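Synaptotagmin IV (Rattus norvegicus, PDB 1W15) takes part in the mobility of neuronal dense core vesicles through its interaction with KIF1A, and is represented here by its second C2 domain, C2B. Local coordinates at residues Tyr54-Leu59 with Lys63-Lys68; Asn30-Val35 with Ile98-Leu103; Gly17-Ser22 with Gly117-Gly122; Val73-Pro78 with Ser107-Arg112. All blocks are in the same frame, centred on the assembly; numbering follows the deposited sequence.

Interaction 1: residues Tyr54-Leu59 with Lys63-Lys68; sequences YVKVNL and KKRISK
Leu-59 and Ser-67 form a hydrogen-bonded antiparallel pair in the hairpin of strands 53-61 and 64-70, at one margin of a C2B sheet. Leu-59 N donates to Ser-67 O at 2.9 Å. Leu-59 O takes Ile-66 N at 2.8 Å and a weaker bond from Ser-67 N, which makes a classic beta bulge. On the inner face Leu-59 CD2 meets Ile-66 CD1 at 3.6 Å, and Phe-88 of the facing sheet packs on Leu-59.

The other face is polar. Arg-65 NH1 reaches Asn-58 OD1 at 3.0 Å; the oxygen lies at the guanidinium edge, near its plane, while NH1 sits above the amide carbonyl plane, the two flat groups being 65° apart. A bend at chi3 (57°) of Arg-65 brings NH1 back to the amide. Asn-58 ND2 is held by Glu-101, and Lys-68 CD lies above one guanidinium face, toward its rim. With an alanine in place of Asn-58, Arg-65 NH1 and Glu-101 would probably both lose a partner and the guanidinium would be freer to turn. Lys-56 NZ is 4.1 Å from Arg-65 NH1 and donates to a water. Such a lysine- and arginine-rich strand is consistent with the polybasic strand of synaptotagmin C2B domains.

Interaction 2: residues Asn30-Val35 with Ile98-Leu103; sequences NTLTVV and ISVEFL
The strands carrying Leu-32 and Val-34 on one side and Val-100 and Phe-102 on the other face each other without a backbone hydrogen bond, their nearest CA atoms, Val-34 CA and Val-100 CA, being 9.1 Å apart. They belong to the two different sheets of the C2 beta-sandwich, and what joins them is the hydrophobic layer in between. Alternate residues of each strand point inward, so Leu-32 and Val-34 meet Val-100 and Phe-102 as two separate pairs.

In the first pair, single methyls do the touching: Leu-32 CD2 comes to 3.9 Å from Val-100 CG2, the two side chains passing at a slant. Ile-90 packs on Leu-32, and Val-57 of the neighbouring strand packs on Val-100, which continues the apolar layer along the core. The second pair is closer. Phe-102 has CG anti to its carbonyl carbon (chi1 -61°), and its ring carries the far edge across to the opposite sheet. Val-21 flanks this ring, while Phe-88 lies against Val-34. All four side chains are buried, and no polar group enters the contact. Val-34 CG1 sits near the ring plane at the edge of Phe-102, 3.5 Å from CE2 and 3.6 Å from CZ.

Interaction 3: residues Gly17-Ser22 with Gly117-Gly122; sequences GELLVS and GRLVLG
Leu-19 and Val-21, two residues apart on strand 18-26, share one partner on strand 114-121: the CD2 methyl of Leu-119. The strands lie in opposite sheets of the C2 sandwich, with Leu-19 CA and Leu-119 CA 8.2 Å apart and no hydrogen bond between them.

Along 17-22, Leu-19 comes first, pointing inward and bringing its CD2 to 4.4 Å from Leu-119 CD2. Leu-150 and Phe-102 pack on both of these leucines. Leu-20 turns the other way, onto Trp-147 and onto Leu-85 of a second subunit, so this strand has one face in the core and the other in part against a neighbouring copy. Val-21 points inward again. Its CG1 stands anti to the carbonyl carbon (chi1 -66°), which leaves CG2 between the backbone N and the carbonyl carbon, and it is CG2 that approaches Leu-119 CD2, at 4.3 Å. Ser-22 faces back outward, where its hydroxyl is hydrogen-bonded to Gln-143.

Leu-119 therefore reaches across the sandwich to two inward-pointing neighbours with a single methyl. The contact consists of methyl groups only, at relaxed distances, which implies that dispersion and the exclusion of water hold it together, with no directional bond to fix the strands' alignment.

Interaction 4: residues Val73-Pro78 with Ser107-Arg112; sequences VKKCTP and SERGSR. With NA (sodium ion), chain F; CA (calcium ion), chain B.
Val-73 CG2 lies 4.3 Å from Ser-107 CB, and Lys-75 CE lies 4.2 Å from Arg-109 NH2; these two light touches join two loops at the metal-binding end of the C2 beta-sandwich. The second brings like charges near each other at the surface. Tyr-54 packs on both Val-73 and Ser-107 and so backs the first.

The loop 107-112 holds two metal ions. A calcium ion is bound by Ser-107 O at 2.7 Å and by Glu-108 OE1 at 2.6 Å, with a water, Asp-52 and Asp-106 completing the ligands. A bend at chi2 (81°) of Glu-108 folds its carboxylate toward the ion. These bonds are long for calcium, consistent with a weak site in a synaptotagmin whose calcium binding has been inactivated in evolution. Asp-52 also ties in the other loop, accepting a hydrogen bond from Cys-76 N.

Farther out, a type II turn from Glu-108 to Ser-111 wraps a sodium ion, with Gly-110 supplying the positive phi the turn needs. Glu-108 O and Ser-111 O each bind the sodium at 2.3 Å, and Asn-113 and three waters add to them. One of those waters accepts a hydrogen bond from Gly-110 N at 3.0 Å.

Interactions 1, 2 and 3 lie together in the body of the sandwich, while interaction 4 sits at its metal-binding end. The centres of interactions 1 and 2 are about 8 Å apart, and strands 53-61 and 98-106 pair directly, Asn-58 O taking Glu-101 N at 2.8 Å. Interactions 2 and 3 both cross between the sheets, their centres about 11 Å apart, and adjoin in each sheet: Val-35 N is 2.8 Å from Ser-22 O in one, Phe-102 N 2.8 Å from Leu-119 O in the other. Interaction 4 is centred about 20 Å from interaction 1, yet Tyr-54, at the start of 54-59, links the sheet to the metal-binding loops.

Interaction 1: residues Tyr54-Leu59 with Lys63-Lys68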
loop_
_atom_site.group_PDB
_atom_site.type_symbol
_atom_site.label_atom_id
_atom_site.label_comp_id
_atom_site.label_asym_id
_atom_site.label_seq_id
_atom_site.Cartn_x
_atom_site.Cartn_y
_atom_site.Cartn_z
ATOM N N TYR A 54 -3.691 -7.105 -17.248
ATOM C CA TYR A 54 -2.475 -6.753 -16.500
ATOM C C TYR A 54 -2.090 -5.353 -16.944
ATOM O O TYR A 54 -2.654 -4.822 -17.912
ATOM C CB TYR A 54 -1.329 -7.732 -16.758
ATOM C CG TYR A 54 -0.813 -7.808 -18.180
ATOM C CD1 TYR A 54 -1.524 -8.500 -19.176
ATOM C CD2 TYR A 54 0.391 -7.199 -18.522
ATOM C CE1 TYR A 54 -1.031 -8.585 -20.485
ATOM C CE2 TYR A 54 0.898 -7.250 -19.844
ATOM C CZ TYR A 54 0.180 -7.920 -20.796
ATOM O OH TYR A 54 0.690 -7.965 -22.056
ATOM N N VAL A 55 -1.134 -4.746 -16.254
ATOM C CA VAL A 55 -0.760 -3.402 -16.595
ATOM C C VAL A 55 0.742 -3.335 -16.816
ATOM O O VAL A 55 1.546 -3.817 -15.988
ATOM C CB VAL A 55 -1.151 -2.415 -15.443
ATOM C CG1 VAL A 55 -0.697 -0.979 -15.798
ATOM C CG2 VAL A 55 -2.654 -2.506 -15.210
ATOM N N LYS A 56 1.114 -2.708 -17.918
ATOM C CA LYS A 56 2.498 -2.462 -18.242
ATOM C C LYS A 56 2.757 -0.992 -18.011
ATOM O O LYS A 56 1.916 -0.153 -18.363
ATOM C CB LYS A 56 2.719 -2.765 -19.737
ATOM C CG LYS A 56 4.150 -2.567 -20.139
ATOM C CD LYS A 56 4.542 -3.622 -21.105
ATOM C CE LYS A 56 5.956 -3.409 -21.558
ATOM N NZ LYS A 56 6.150 -4.262 -22.726
ATOM N N VAL A 57 3.911 -0.690 -17.430
ATOM C CA VAL A 57 4.272 0.667 -17.058
ATOM C C VAL A 57 5.619 0.997 -17.749
ATOM O O VAL A 57 6.632 0.342 -17.487
ATOM C CB VAL A 57 4.403 0.849 -15.526
ATOM C CG1 VAL A 57 4.633 2.362 -15.176
ATOM C CG2 VAL A 57 3.145 0.322 -14.768
ATOM N N ASN A 58 5.630 1.997 -18.627
ATOM C CA ASN A 58 6.863 2.407 -19.325
ATOM C C ASN A 58 7.273 3.770 -18.794
ATOM O O ASN A 58 6.425 4.636 -18.664
ATOM C CB ASN A 58 6.624 2.479 -20.850
ATOM C CG ASN A 58 6.394 1.113 -21.469
ATOM O OD1 ASN A 58 7.066 0.157 -21.088
ATOM N ND2 ASN A 58 5.445 0.998 -22.425
ATOM N N LEU A 59 8.571 3.981 -18.570
ATOM C CA LEU A 59 9.086 5.264 -18.106
ATOM C C LEU A 59 9.910 5.853 -19.240
ATOM O O LEU A 59 10.752 5.154 -19.807
ATOM C CB LEU A 59 10.012 5.024 -16.912
ATOM C CG LEU A 59 10.571 6.281 -16.248
ATOM C CD1 LEU A 59 9.502 6.964 -15.444
ATOM C CD2 LEU A 59 11.760 5.945 -15.365
ATOM N N LYS A 63 11.845 11.266 -25.166
ATOM C CA LYS A 63 11.066 10.286 -25.935
ATOM C C LYS A 63 11.712 8.921 -25.915
ATOM O O LYS A 63 11.326 8.031 -26.675
ATOM C CB LYS A 63 10.841 10.793 -27.351
ATOM C CG LYS A 63 9.783 11.877 -27.427
ATOM C CD LYS A 63 9.681 12.339 -28.863
ATOM C CE LYS A 63 9.064 13.734 -28.971
ATOM N NZ LYS A 63 7.635 13.738 -28.550
ATOM N N LYS A 64 12.687 8.742 -25.043
ATOM C CA LYS A 64 13.382 7.472 -24.971
ATOM C C LYS A 64 12.847 6.662 -23.779
ATOM O O LYS A 64 12.866 7.150 -22.653
ATOM C CB LYS A 64 14.895 7.717 -24.812
ATOM C CG LYS A 64 15.692 6.492 -24.357
ATOM C CD LYS A 64 17.196 6.785 -24.338
ATOM C CE LYS A 64 17.952 5.837 -23.392
ATOM N NZ LYS A 64 19.046 6.560 -22.654
ATOM N N ARG A 65 12.405 5.430 -24.018
ATOM C CA ARG A 65 12.016 4.568 -22.900
ATOM C C ARG A 65 13.252 4.177 -22.095
ATOM O O ARG A 65 14.202 3.584 -22.622
ATOM C CB ARG A 65 11.294 3.303 -23.347
ATOM C CG ARG A 65 10.699 2.594 -22.141
ATOM C CD ARG A 65 9.791 1.428 -22.448
ATOM N NE ARG A 65 10.457 0.416 -23.263
ATOM C CZ ARG A 65 9.903 -0.727 -23.651
ATOM N NH1 ARG A 65 8.668 -1.044 -23.290
ATOM N NH2 ARG A 65 10.589 -1.567 -24.419
ATOM N N ILE A 66 13.259 4.509 -20.818
ATOM C CA ILE A 66 14.424 4.151 -20.020
ATOM C C ILE A 66 14.133 3.011 -19.019
ATOM O O ILE A 66 15.048 2.482 -18.421
ATOM C CB ILE A 66 14.968 5.377 -19.319
ATOM C CG1 ILE A 66 13.866 6.005 -18.444
ATOM C CG2 ILE A 66 15.587 6.379 -20.356
ATOM C CD1 ILE A 66 14.471 7.025 -17.403
ATOM N N SER A 67 12.880 2.639 -18.821
ATOM C CA SER A 67 12.583 1.517 -17.930
ATOM C C SER A 67 11.206 0.996 -18.227
ATOM O O SER A 67 10.391 1.737 -18.784
ATOM C CB SER A 67 12.670 1.975 -16.464
ATOM O OG SER A 67 12.512 0.867 -15.576
ATOM N N LYS A 68 10.932 -0.267 -17.854
ATOM C CA LYS A 68 9.594 -0.829 -18.032
ATOM C C LYS A 68 9.296 -1.810 -16.883
ATOM O O LYS A 68 10.227 -2.447 -16.368
ATOM C CB LYS A 68 9.437 -1.519 -19.417
ATOM C CG LYS A 68 10.415 -2.647 -19.639
ATOM C CD LYS A 68 10.247 -3.367 -20.983
ATOM C CE LYS A 68 11.115 -4.637 -20.995
ATOM N NZ LYS A 68 10.867 -5.485 -22.223
HETATM O O HOH W 1 7.652 -6.355 -21.677
#

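Interaction 2: residues Asn30-Val35 with Ile98-Leu103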
loop_
_atom_site.group_PDB
_atom_site.type_symbol
_atom_site.label_atom_id
_atom_site.label_comp_id
_atom_site.label_asym_id
_atom_site.label_seq_id
_atom_site.Cartn_x
_atom_site.Cartn_y
_atom_site.Cartn_z
ATOM N N ASN A 30 16.216 10.985 -6.383
ATOM C CA ASN A 30 15.951 10.672 -7.788
ATOM C C ASN A 30 15.347 9.281 -7.971
ATOM O O ASN A 30 15.857 8.486 -8.765
ATOM C CB ASN A 30 17.266 10.760 -8.558
ATOM C CG ASN A 30 18.052 11.973 -8.170
ATOM O OD1 ASN A 30 17.560 13.131 -8.271
ATOM N ND2 ASN A 30 19.274 11.736 -7.691
ATOM N N THR A 31 14.318 8.957 -7.199
ATOM C CA THR A 31 13.534 7.738 -7.491
ATOM C C THR A 31 12.100 8.163 -7.553
ATOM O O THR A 31 11.720 9.205 -6.997
ATOM C CB THR A 31 13.666 6.575 -6.466
ATOM O OG1 THR A 31 13.566 7.096 -5.159
ATOM C CG2 THR A 31 15.044 5.828 -6.529
ATOM N N LEU A 32 11.289 7.374 -8.257
ATOM C CA LEU A 32 9.879 7.683 -8.359
ATOM C C LEU A 32 9.222 6.360 -8.061
ATOM O O LEU A 32 9.546 5.343 -8.705
ATOM C CB LEU A 32 9.542 8.092 -9.797
ATOM C CG LEU A 32 8.072 8.321 -10.156
ATOM C CD1 LEU A 32 7.447 9.601 -9.475
ATOM C CD2 LEU A 32 7.973 8.403 -11.704
ATOM N N THR A 33 8.299 6.343 -7.110
ATOM C CA THR A 33 7.612 5.089 -6.833
ATOM C C THR A 33 6.227 5.162 -7.444
ATOM O O THR A 33 5.543 6.189 -7.359
ATOM C CB THR A 33 7.607 4.779 -5.324
ATOM O OG1 THR A 33 6.608 5.555 -4.668
ATOM C CG2 THR A 33 8.935 5.290 -4.712
ATOM N N VAL A 34 5.825 4.081 -8.101
ATOM C CA VAL A 34 4.565 4.072 -8.833
ATOM C C VAL A 34 3.816 2.825 -8.358
ATOM O O VAL A 34 4.361 1.704 -8.432
ATOM C CB VAL A 34 4.821 3.965 -10.377
ATOM C CG1 VAL A 34 3.510 3.798 -11.140
ATOM C CG2 VAL A 34 5.636 5.208 -10.957
ATOM N N VAL A 35 2.584 3.007 -7.928
ATOM C CA VAL A 35 1.764 1.878 -7.498
ATOM C C VAL A 35 0.606 1.760 -8.478
ATOM O O VAL A 35 -0.198 2.680 -8.664
ATOM C CB VAL A 35 1.186 2.040 -6.052
ATOM C CG1 VAL A 35 0.476 0.723 -5.593
ATOM C CG2 VAL A 35 2.316 2.456 -5.073
ATOM N N ILE A 98 10.409 13.754 -17.731
ATOM C CA ILE A 98 10.058 12.369 -17.446
ATOM C C ILE A 98 8.565 12.188 -17.678
ATOM O O ILE A 98 7.776 13.047 -17.300
ATOM C CB ILE A 98 10.443 12.061 -15.964
ATOM C CG1 ILE A 98 11.958 12.154 -15.780
ATOM C CG2 ILE A 98 9.888 10.705 -15.485
ATOM C CD1 ILE A 98 12.778 11.089 -16.505
ATOM N N SER A 99 8.160 11.068 -18.269
ATOM C CA SER A 99 6.750 10.766 -18.316
ATOM C C SER A 99 6.568 9.271 -18.050
ATOM O O SER A 99 7.519 8.514 -18.200
ATOM C CB SER A 99 6.174 11.175 -19.654
ATOM O OG SER A 99 6.797 10.446 -20.681
ATOM N N VAL A 100 5.353 8.873 -17.664
ATOM C CA VAL A 100 5.049 7.479 -17.295
ATOM C C VAL A 100 3.825 7.069 -18.131
ATOM O O VAL A 100 2.862 7.834 -18.226
ATOM C CB VAL A 100 4.715 7.317 -15.792
ATOM C CG1 VAL A 100 4.441 5.828 -15.413
ATOM C CG2 VAL A 100 5.865 7.896 -14.889
ATOM N N GLU A 101 3.905 5.904 -18.750
ATOM C CA GLU A 101 2.842 5.443 -19.634
ATOM C C GLU A 101 2.325 4.177 -19.000
ATOM O O GLU A 101 3.108 3.255 -18.779
ATOM C CB GLU A 101 3.424 5.138 -21.018
ATOM C CG GLU A 101 2.425 4.602 -22.055
ATOM C CD GLU A 101 3.149 4.188 -23.372
ATOM O OE1 GLU A 101 4.193 3.506 -23.306
ATOM O OE2 GLU A 101 2.668 4.535 -24.480
ATOM N N PHE A 102 1.013 4.099 -18.778
ATOM C CA PHE A 102 0.355 2.889 -18.262
ATOM C C PHE A 102 -0.491 2.290 -19.384
ATOM O O PHE A 102 -1.281 3.028 -20.052
ATOM C CB PHE A 102 -0.591 3.228 -17.108
ATOM C CG PHE A 102 0.075 3.857 -15.934
ATOM C CD1 PHE A 102 0.241 5.258 -15.875
ATOM C CD2 PHE A 102 0.499 3.061 -14.847
ATOM C CE1 PHE A 102 0.866 5.841 -14.781
ATOM C CE2 PHE A 102 1.122 3.659 -13.736
ATOM C CZ PHE A 102 1.292 5.024 -13.698
ATOM N N LEU A 103 -0.325 0.986 -19.593
ATOM C CA LEU A 103 -1.094 0.247 -20.584
ATOM C C LEU A 103 -1.814 -0.884 -19.869
ATOM O O LEU A 103 -1.175 -1.708 -19.223
ATOM C CB LEU A 103 -0.152 -0.327 -21.670
ATOM C CG LEU A 103 0.726 0.806 -22.261
ATOM C CD1 LEU A 103 2.081 0.313 -22.559
ATOM C CD2 LEU A 103 0.037 1.476 -23.422
#

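Interaction 3: residues Gly17-Ser22 with Gly117-Gly122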
loop_
_atom_site.group_PDB
_atom_site.type_symbol
_atom_site.label_atom_id
_atom_site.label_comp_id
_atom_site.label_asym_id
_atom_site.label_seq_id
_atom_site.Cartn_x
_atom_site.Cartn_y
_atom_site.Cartn_z
ATOM N N GLY A 17 -12.936 2.298 -19.382
ATOM C CA GLY A 17 -12.637 2.015 -18.002
ATOM C C GLY A 17 -11.720 3.031 -17.334
ATOM O O GLY A 17 -11.389 4.078 -17.891
ATOM N N GLU A 18 -11.353 2.717 -16.106
ATOM C CA GLU A 18 -10.570 3.624 -15.252
ATOM C C GLU A 18 -9.467 2.878 -14.532
ATOM O O GLU A 18 -9.589 1.680 -14.273
ATOM C CB GLU A 18 -11.447 4.208 -14.152
ATOM C CG GLU A 18 -12.525 5.182 -14.571
ATOM C CD GLU A 18 -13.389 5.559 -13.378
ATOM O OE1 GLU A 18 -12.907 6.287 -12.502
ATOM O OE2 GLU A 18 -14.533 5.118 -13.333
ATOM N N LEU A 19 -8.417 3.608 -14.151
ATOM C CA LEU A 19 -7.233 3.019 -13.546
ATOM C C LEU A 19 -6.815 3.892 -12.377
ATOM O O LEU A 19 -6.773 5.132 -12.494
ATOM C CB LEU A 19 -6.071 2.935 -14.540
ATOM C CG LEU A 19 -4.805 2.223 -14.015
ATOM C CD1 LEU A 19 -5.086 0.729 -13.813
ATOM C CD2 LEU A 19 -3.571 2.412 -14.962
ATOM N N LEU A 20 -6.632 3.252 -11.228
ATOM C CA LEU A 20 -6.261 3.979 -10.000
ATOM C C LEU A 20 -4.759 3.777 -9.778
ATOM O O LEU A 20 -4.269 2.617 -9.696
ATOM C CB LEU A 20 -7.062 3.402 -8.818
ATOM C CG LEU A 20 -6.721 3.956 -7.440
ATOM C CD1 LEU A 20 -7.062 5.458 -7.330
ATOM C CD2 LEU A 20 -7.517 3.117 -6.360
ATOM N N VAL A 21 -4.014 4.889 -9.687
ATOM C CA VAL A 21 -2.551 4.779 -9.579
ATOM C C VAL A 21 -2.081 5.767 -8.509
ATOM O O VAL A 21 -2.790 6.742 -8.238
ATOM C CB VAL A 21 -1.786 5.025 -10.907
ATOM C CG1 VAL A 21 -2.108 3.911 -11.960
ATOM C CG2 VAL A 21 -2.025 6.463 -11.463
ATOM N N SER A 22 -0.978 5.445 -7.838
ATOM C CA SER A 22 -0.430 6.375 -6.835
ATOM C C SER A 22 1.036 6.569 -7.160
ATOM O O SER A 22 1.715 5.587 -7.541
ATOM C CB SER A 22 -0.587 5.781 -5.412
ATOM O OG SER A 22 -0.120 6.680 -4.434
ATOM N N GLY A 117 -6.665 -0.108 -22.690
ATOM C CA GLY A 117 -6.665 1.342 -22.492
ATOM C C GLY A 117 -5.308 1.850 -22.135
ATOM O O GLY A 117 -4.422 1.080 -21.740
ATOM N N ARG A 118 -5.143 3.156 -22.253
ATOM C CA ARG A 118 -3.846 3.748 -21.982
ATOM C C ARG A 118 -4.004 5.020 -21.158
ATOM O O ARG A 118 -4.973 5.753 -21.321
ATOM C CB ARG A 118 -3.219 4.106 -23.348
ATOM C CG ARG A 118 -1.884 4.833 -23.326
ATOM C CD ARG A 118 -1.222 4.778 -24.795
ATOM N NE ARG A 118 0.034 5.518 -24.856
ATOM C CZ ARG A 118 0.123 6.827 -25.056
ATOM N NH1 ARG A 118 -0.974 7.582 -25.237
ATOM N NH2 ARG A 118 1.324 7.394 -25.081
ATOM N N LEU A 119 -2.977 5.325 -20.380
ATOM C CA LEU A 119 -2.949 6.520 -19.536
ATOM C C LEU A 119 -1.530 7.058 -19.535
ATOM O O LEU A 119 -0.571 6.287 -19.317
ATOM C CB LEU A 119 -3.376 6.147 -18.099
ATOM C CG LEU A 119 -3.105 7.251 -17.047
ATOM C CD1 LEU A 119 -3.985 8.531 -17.353
ATOM C CD2 LEU A 119 -3.230 6.730 -15.632
ATOM N N VAL A 120 -1.381 8.350 -19.796
ATOM C CA VAL A 120 -0.062 8.964 -19.738
ATOM C C VAL A 120 -0.007 10.084 -18.679
ATOM O O VAL A 120 -0.887 10.932 -18.650
ATOM C CB VAL A 120 0.375 9.513 -21.106
ATOM C CG1 VAL A 120 1.683 10.301 -21.019
ATOM C CG2 VAL A 120 0.532 8.361 -22.105
ATOM N N LEU A 121 1.050 10.099 -17.859
ATOM C CA LEU A 121 1.256 11.211 -16.935
ATOM C C LEU A 121 2.569 11.863 -17.278
ATOM O O LEU A 121 3.563 11.170 -17.452
ATOM C CB LEU A 121 1.319 10.737 -15.492
ATOM C CG LEU A 121 0.263 9.837 -14.813
ATOM C CD1 LEU A 121 0.436 9.865 -13.291
ATOM C CD2 LEU A 121 -1.186 10.047 -15.197
ATOM N N GLY A 122 2.585 13.195 -17.372
ATOM C CA GLY A 122 3.803 13.896 -17.741
ATOM C C GLY A 122 3.522 15.372 -17.813
ATOM O O GLY A 122 2.365 15.775 -17.643
#

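Interaction 4: residues Val73-Pro78 with Ser107-Arg112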
loop_
_atom_site.group_PDB
_atom_site.type_symbol
_atom_site.label_atom_id
_atom_site.label_comp_id
_atom_site.label_asym_id
_atom_site.label_seq_id
_atom_site.Cartn_x
_atom_site.Cartn_y
_atom_site.Cartn_z
ATOM N N VAL A 73 -1.153 -10.843 -13.969
ATOM C CA VAL A 73 -2.454 -10.702 -14.614
ATOM C C VAL A 73 -3.578 -11.202 -13.704
ATOM O O VAL A 73 -3.457 -12.205 -13.018
ATOM C CB VAL A 73 -2.488 -11.442 -15.957
ATOM C CG1 VAL A 73 -1.211 -12.245 -16.158
ATOM C CG2 VAL A 73 -3.690 -12.365 -16.040
ATOM N N LYS A 74 -4.688 -10.461 -13.750
ATOM C CA LYS A 74 -5.915 -10.883 -13.072
ATOM C C LYS A 74 -6.843 -11.539 -14.110
ATOM O O LYS A 74 -7.025 -11.006 -15.198
ATOM C CB LYS A 74 -6.521 -9.678 -12.370
ATOM C CG LYS A 74 -5.559 -9.097 -11.310
ATOM C CD LYS A 74 -5.200 -10.206 -10.293
ATOM C CE LYS A 74 -4.399 -9.731 -9.058
ATOM N NZ LYS A 74 -2.923 -9.750 -9.292
ATOM N N LYS A 75 -7.378 -12.724 -13.819
ATOM C CA LYS A 75 -8.142 -13.491 -14.838
ATOM C C LYS A 75 -9.646 -13.135 -14.937
ATOM O O LYS A 75 -10.337 -13.008 -13.909
ATOM C CB LYS A 75 -7.982 -15.000 -14.610
ATOM C CG LYS A 75 -6.601 -15.547 -14.990
ATOM C CD LYS A 75 -6.478 -17.020 -14.508
ATOM C CE LYS A 75 -5.650 -17.887 -15.467
ATOM N NZ LYS A 75 -5.657 -19.323 -15.034
ATOM N N CYS A 76 -10.121 -12.970 -16.177
ATOM C CA CYS A 76 -11.554 -12.881 -16.521
ATOM C C CYS A 76 -12.401 -11.944 -15.624
ATOM O O CYS A 76 -13.278 -12.407 -14.853
ATOM C CB CYS A 76 -12.154 -14.290 -16.568
ATOM S SG CYS A 76 -13.836 -14.370 -17.229
ATOM N N THR A 77 -12.155 -10.639 -15.750
ATOM C CA THR A 77 -12.785 -9.637 -14.882
ATOM C C THR A 77 -12.695 -8.162 -15.415
ATOM O O THR A 77 -11.625 -7.722 -15.878
ATOM C CB THR A 77 -12.232 -9.793 -13.391
ATOM O OG1 THR A 77 -12.760 -8.760 -12.538
ATOM C CG2 THR A 77 -10.677 -9.652 -13.324
ATOM N N PRO A 78 -13.799 -7.392 -15.294
ATOM C CA PRO A 78 -13.793 -5.967 -15.706
ATOM C C PRO A 78 -13.265 -5.041 -14.585
ATOM O O PRO A 78 -13.196 -3.827 -14.778
ATOM C CB PRO A 78 -15.285 -5.680 -15.976
ATOM C CG PRO A 78 -16.040 -6.582 -14.944
ATOM C CD PRO A 78 -15.112 -7.779 -14.708
ATOM N N SER A 107 -4.405 -10.275 -21.369
ATOM C CA SER A 107 -3.546 -11.422 -21.609
ATOM C C SER A 107 -4.299 -12.497 -22.366
ATOM O O SER A 107 -5.359 -12.959 -21.927
ATOM C CB SER A 107 -3.005 -11.927 -20.270
ATOM O OG SER A 107 -2.355 -13.157 -20.461
ATOM N N GLU A 108 -3.786 -12.891 -23.530
ATOM C CA GLU A 108 -4.487 -13.871 -24.346
ATOM C C GLU A 108 -3.442 -14.795 -24.943
ATOM O O GLU A 108 -2.567 -14.337 -25.676
ATOM C CB GLU A 108 -5.260 -13.180 -25.480
ATOM C CG GLU A 108 -6.101 -14.153 -26.322
ATOM C CD GLU A 108 -7.424 -14.502 -25.663
ATOM O OE1 GLU A 108 -7.888 -13.724 -24.820
ATOM O OE2 GLU A 108 -8.021 -15.543 -25.984
ATOM N N ARG A 109 -3.522 -16.084 -24.668
ATOM C CA ARG A 109 -2.556 -17.027 -25.239
ATOM C C ARG A 109 -2.777 -17.164 -26.737
ATOM O O ARG A 109 -3.920 -17.347 -27.194
ATOM C CB ARG A 109 -2.682 -18.420 -24.565
ATOM C CG ARG A 109 -2.358 -18.421 -23.047
ATOM C CD ARG A 109 -2.560 -19.820 -22.377
ATOM N NE ARG A 109 -2.892 -19.823 -20.926
ATOM C CZ ARG A 109 -2.922 -18.769 -20.070
ATOM N NH1 ARG A 109 -2.626 -17.522 -20.457
ATOM N NH2 ARG A 109 -3.246 -18.979 -18.787
ATOM N N GLY A 110 -1.699 -17.150 -27.525
ATOM C CA GLY A 110 -1.836 -17.552 -28.948
ATOM C C GLY A 110 -2.068 -16.363 -29.903
ATOM O O GLY A 110 -2.289 -16.572 -31.118
ATOM N N SER A 111 -2.030 -15.154 -29.357
ATOM C CA SER A 111 -2.182 -13.876 -30.115
ATOM C C SER A 111 -1.545 -12.714 -29.402
ATOM O O SER A 111 -1.278 -12.787 -28.210
ATOM C CB SER A 111 -3.648 -13.501 -30.334
ATOM O OG SER A 111 -4.321 -13.462 -29.078
ATOM N N ARG A 112 -1.290 -11.609 -30.111
ATOM C CA ARG A 112 -0.722 -10.433 -29.428
ATOM C C ARG A 112 -1.755 -9.883 -28.445
ATOM O O ARG A 112 -2.930 -9.809 -28.786
ATOM C CB ARG A 112 -0.323 -9.350 -30.429
ATOM C CG ARG A 112 0.208 -8.029 -29.740
ATOM C CD ARG A 112 0.393 -6.945 -30.756
ATOM N NE ARG A 112 0.771 -5.667 -30.187
ATOM C CZ ARG A 112 1.975 -5.134 -30.315
ATOM N NH1 ARG A 112 2.950 -5.756 -30.981
ATOM N NH2 ARG A 112 2.193 -3.960 -29.821
HETATM NA NA NA F . -0.686 -13.123 -26.009
HETATM CA CA CA B . -7.984 -12.869 -22.385
HETATM O O HOH W 2 0.716 -15.451 -26.906
HETATM O O HOH W 3 -9.763 -14.656 -23.478
HETATM O O HOH W 4 0.007 -14.014 -23.915
HETATM O O HOH W 5 1.262 -11.549 -26.275
#